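Local structure of bradyzoite surface antigen BSR4 (Toxoplasma gondii, 2JKS) at residues T43-A48 with S115-L120. The protein is a zinc-binding surface antigen of the bradyzoite stage, a two-domain member of the SAG1-related superfamily that probably serves at the parasite's contact with its host. Residues are numbered along the deposited sequence; the frame is centred on the assembly and turned at random.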
ATOM      1  N   THR A  43     -13.841  11.863   4.797  1.00 28.65           N
ATOM      2  CA  THR A  43     -14.492  12.461   5.945  1.00 29.28           C
ATOM      3  C   THR A  43     -15.611  11.574   6.459  1.00 29.78           C
ATOM      4  O   THR A  43     -16.290  10.907   5.672  1.00 27.71           O
ATOM      5  CB  THR A  43     -14.988  13.912   5.698  1.00 30.25           C
ATOM      6  OG1 THR A  43     -16.035  13.893   4.738  1.00 30.54           O
ATOM      7  CG2 THR A  43     -13.865  14.815   5.176  1.00 26.08           C
ATOM      8  N   PHE A  44     -15.811  11.596   7.786  1.00 29.29           N
ATOM      9  CA  PHE A  44     -16.806  10.766   8.460  1.00 29.61           C
ATOM     10  C   PHE A  44     -17.537  11.641   9.471  1.00 30.32           C
ATOM     11  O   PHE A  44     -16.912  12.265  10.317  1.00 29.94           O
ATOM     12  CB  PHE A  44     -16.152   9.544   9.140  1.00 30.15           C
ATOM     13  CG  PHE A  44     -17.146   8.531   9.706  1.00 29.95           C
ATOM     14  CD1 PHE A  44     -18.284   8.166   9.000  1.00 28.86           C
ATOM     15  CD2 PHE A  44     -16.904   7.932  10.951  1.00 32.15           C
ATOM     16  CE1 PHE A  44     -19.177   7.226   9.496  1.00 32.88           C
ATOM     17  CE2 PHE A  44     -17.787   6.984  11.466  1.00 28.12           C
ATOM     18  CZ  PHE A  44     -18.931   6.626  10.717  1.00 34.32           C
ATOM     19  N   GLU A  45     -18.855  11.688   9.352  1.00 30.38           N
ATOM     20  CA  GLU A  45     -19.662  12.477  10.282  1.00 32.12           C
ATOM     21  C   GLU A  45     -20.758  11.619  10.912  1.00 32.41           C
ATOM     22  O   GLU A  45     -21.334  10.731  10.240  1.00 34.11           O
ATOM     23  CB  GLU A  45     -20.236  13.705   9.590  1.00 31.21           C
ATOM     24  CG  GLU A  45     -21.232  14.454  10.451  1.00 34.88           C
ATOM     25  CD  GLU A  45     -21.707  15.746   9.804  1.00 41.70           C
ATOM     26  OE1 GLU A  45     -21.491  15.908   8.573  1.00 37.24           O
ATOM     27  OE2 GLU A  45     -22.305  16.589  10.541  1.00 45.48           O
ATOM     28  N   CYS A  46     -21.001  11.829  12.205  1.00 32.46           N
ATOM     29  CA  CYS A  46     -22.081  11.123  12.906  1.00 32.89           C
ATOM     30  C   CYS A  46     -22.925  12.073  13.714  1.00 34.31           C
ATOM     31  O   CYS A  46     -22.400  12.791  14.566  1.00 33.19           O
ATOM     32  CB  CYS A  46     -21.521  10.038  13.804  1.00 32.41           C
ATOM     33  SG  CYS A  46     -20.595   8.849  12.828  1.00 34.06           S
ATOM     34  N   SER A  47     -24.226  12.082  13.431  1.00 35.82           N
ATOM     35  CA  SER A  47     -25.113  13.008  14.105  1.00 39.04           C
ATOM     36  C   SER A  47     -26.366  12.298  14.573  1.00 40.51           C
ATOM     37  O   SER A  47     -26.766  11.279  14.010  1.00 39.21           O
ATOM     38  CB  SER A  47     -25.424  14.219  13.219  1.00 40.05           C
ATOM     39  OG  SER A  47     -26.185  13.854  12.095  1.00 43.42           O
ATOM     40  N   ALA A  48     -26.957  12.815  15.640  1.00 42.50           N
ATOM     41  CA  ALA A  48     -28.095  12.174  16.231  1.00 44.93           C
ATOM     42  C   ALA A  48     -28.998  13.233  16.827  1.00 47.59           C
ATOM     43  O   ALA A  48     -28.588  14.381  17.033  1.00 46.18           O
ATOM     44  CB  ALA A  48     -27.651  11.196  17.294  1.00 44.63           C
ATOM     45  N   SER A 115     -22.983  16.203  16.758  1.00 47.16           N
ATOM     46  CA  SER A 115     -22.703  16.041  15.332  1.00 46.77           C
ATOM     47  C   SER A 115     -21.224  16.050  15.021  1.00 45.96           C
ATOM     48  O   SER A 115     -20.722  16.960  14.337  1.00 48.09           O
ATOM     49  CB  SER A 115     -23.371  17.114  14.514  1.00 46.69           C
ATOM     50  OG  SER A 115     -23.148  16.847  13.140  1.00 49.75           O
ATOM     51  N   GLN A 116     -20.540  15.026  15.491  1.00 43.38           N
ATOM     52  CA  GLN A 116     -19.119  14.944  15.358  1.00 40.47           C
ATOM     53  C   GLN A 116     -18.680  14.590  13.959  1.00 38.94           C
ATOM     54  O   GLN A 116     -19.367  13.845  13.239  1.00 36.66           O
ATOM     55  CB  GLN A 116     -18.596  13.937  16.364  1.00 41.61           C
ATOM     56  CG  GLN A 116     -18.980  14.327  17.795  1.00 44.63           C
ATOM     57  CD  GLN A 116     -19.060  13.136  18.716  1.00 50.67           C
ATOM     58  OE1 GLN A 116     -20.148  12.587  18.969  1.00 54.49           O
ATOM     59  NE2 GLN A 116     -17.914  12.719  19.228  1.00 50.87           N
ATOM     60  N   LYS A 117     -17.537  15.148  13.564  1.00 36.18           N
ATOM     61  CA  LYS A 117     -16.998  14.874  12.267  1.00 35.55           C
ATOM     62  C   LYS A 117     -15.478  14.705  12.387  1.00 34.56           C
ATOM     63  O   LYS A 117     -14.844  15.349  13.231  1.00 34.63           O
ATOM     64  CB  LYS A 117     -17.395  15.962  11.277  1.00 35.29           C
ATOM     65  CG  LYS A 117     -16.962  15.665   9.824  1.00 37.22           C
ATOM     66  CD  LYS A 117     -17.607  16.665   8.893  1.00 39.89           C
ATOM     67  CE  LYS A 117     -17.119  16.579   7.480  1.00 43.84           C
ATOM     68  NZ  LYS A 117     -17.987  17.537   6.695  1.00 48.18           N
ATOM     69  N   TRP A 118     -14.935  13.822  11.544  1.00 33.23           N
ATOM     70  CA  TRP A 118     -13.538  13.421  11.507  1.00 32.15           C
ATOM     71  C   TRP A 118     -13.068  13.428  10.062  1.00 31.86           C
ATOM     72  O   TRP A 118     -13.863  13.183   9.152  1.00 29.54           O
ATOM     73  CB  TRP A 118     -13.310  12.021  12.096  1.00 33.41           C
ATOM     74  CG  TRP A 118     -13.759  11.868  13.515  1.00 34.16           C
ATOM     75  CD1 TRP A 118     -13.004  12.061  14.652  1.00 36.51           C
ATOM     76  CD2 TRP A 118     -15.065  11.512  13.952  1.00 33.69           C
ATOM     77  NE1 TRP A 118     -13.774  11.830  15.769  1.00 34.76           N
ATOM     78  CE2 TRP A 118     -15.041  11.486  15.367  1.00 36.39           C
ATOM     79  CE3 TRP A 118     -16.265  11.166  13.280  1.00 34.10           C
ATOM     80  CZ2 TRP A 118     -16.183  11.165  16.128  1.00 34.56           C
ATOM     81  CZ3 TRP A 118     -17.388  10.843  14.026  1.00 36.53           C
ATOM     82  CH2 TRP A 118     -17.341  10.835  15.446  1.00 36.00           C
ATOM     83  N   SER A 119     -11.766  13.663   9.882  1.00 30.85           N
ATOM     84  CA  SER A 119     -11.102  13.746   8.574  1.00 32.04           C
ATOM     85  C   SER A 119      -9.885  12.841   8.630  1.00 31.87           C
ATOM     86  O   SER A 119      -9.196  12.842   9.647  1.00 33.05           O
ATOM     87  CB  SER A 119     -10.536  15.179   8.378  1.00 31.65           C
ATOM     88  OG  SER A 119     -11.536  16.039   7.927  1.00 38.73           O
ATOM     89  N   LEU A 120      -9.619  12.080   7.564  1.00 30.53           N
ATOM     90  CA  LEU A 120      -8.390  11.291   7.440  1.00 29.10           C
ATOM     91  C   LEU A 120      -7.750  11.725   6.149  1.00 28.99           C
ATOM     92  O   LEU A 120      -8.344  11.581   5.071  1.00 29.96           O
ATOM     93  CB  LEU A 120      -8.650   9.764   7.468  1.00 28.50           C
ATOM     94  CG  LEU A 120      -7.497   8.831   7.037  1.00 28.82           C
ATOM     95  CD1 LEU A 120      -6.308   8.990   7.980  1.00 29.29           C
ATOM     96  CD2 LEU A 120      -7.936   7.322   6.972  1.00 28.18           C
TER
HETATM   97  O   HOH W   1     -20.504  15.294   6.120  1.00 50.42           O
HETATM   98  O   HOH W   2     -25.088  14.742  17.127  1.00 44.34           O
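Phe44 and Trp118 face each other as a hydrogen-bonded antiparallel pair in the first SRS domain, a beta sandwich in which strands 41-47 and 116-121 are neighbours in one sheet. Their backbones exchange two bonds, Phe44 N to Trp118 O (2.9 Å) and Trp118 N to Phe44 O (2.8 Å), and Cys46 N adds a third, to Gln116 O. The side chains of Phe44, Cys46 and Trp118 enter the core between the sheets, where Ile61 and Val136 of the second sheet meet the Phe44 ring. The two aromatic side chains run side by side in the same direction, and Phe44 CD2 comes 4.0 Å from Trp118 CE3, which approaches the Phe44 ring obliquely. Trp118 CG lies anti to the carbonyl carbon, beside the backbone N (chi1 -58°), and from there the six-membered ring of the indole leans toward strand 41-47, bringing CE3 to 3.2 Å from Phe44 O, which lies near the indole plane. Cys46 SG meets the edge of the same ring, 4.0 Å from Trp118 CZ3; it also lies over the rim of one Phe44 face and, disulfide-bonded to Cys138 of strand 132-141, ties the two sheets covalently.

The other face of the sheet is polar. Extended chains of Glu45 and Lys117 cross obliquely, CB of the former packing on CG of the latter at 3.8 Å. Their charged ends stop at 4.3 Å between Glu45 OE1 and Lys117 NZ; a water donates to OE1 and weakly accepts from NZ. Thr43 OG1 is hydrogen-bonded to Asp13 OD1, while Thr43 CG2 sits 3.8 Å from Ser119 OG.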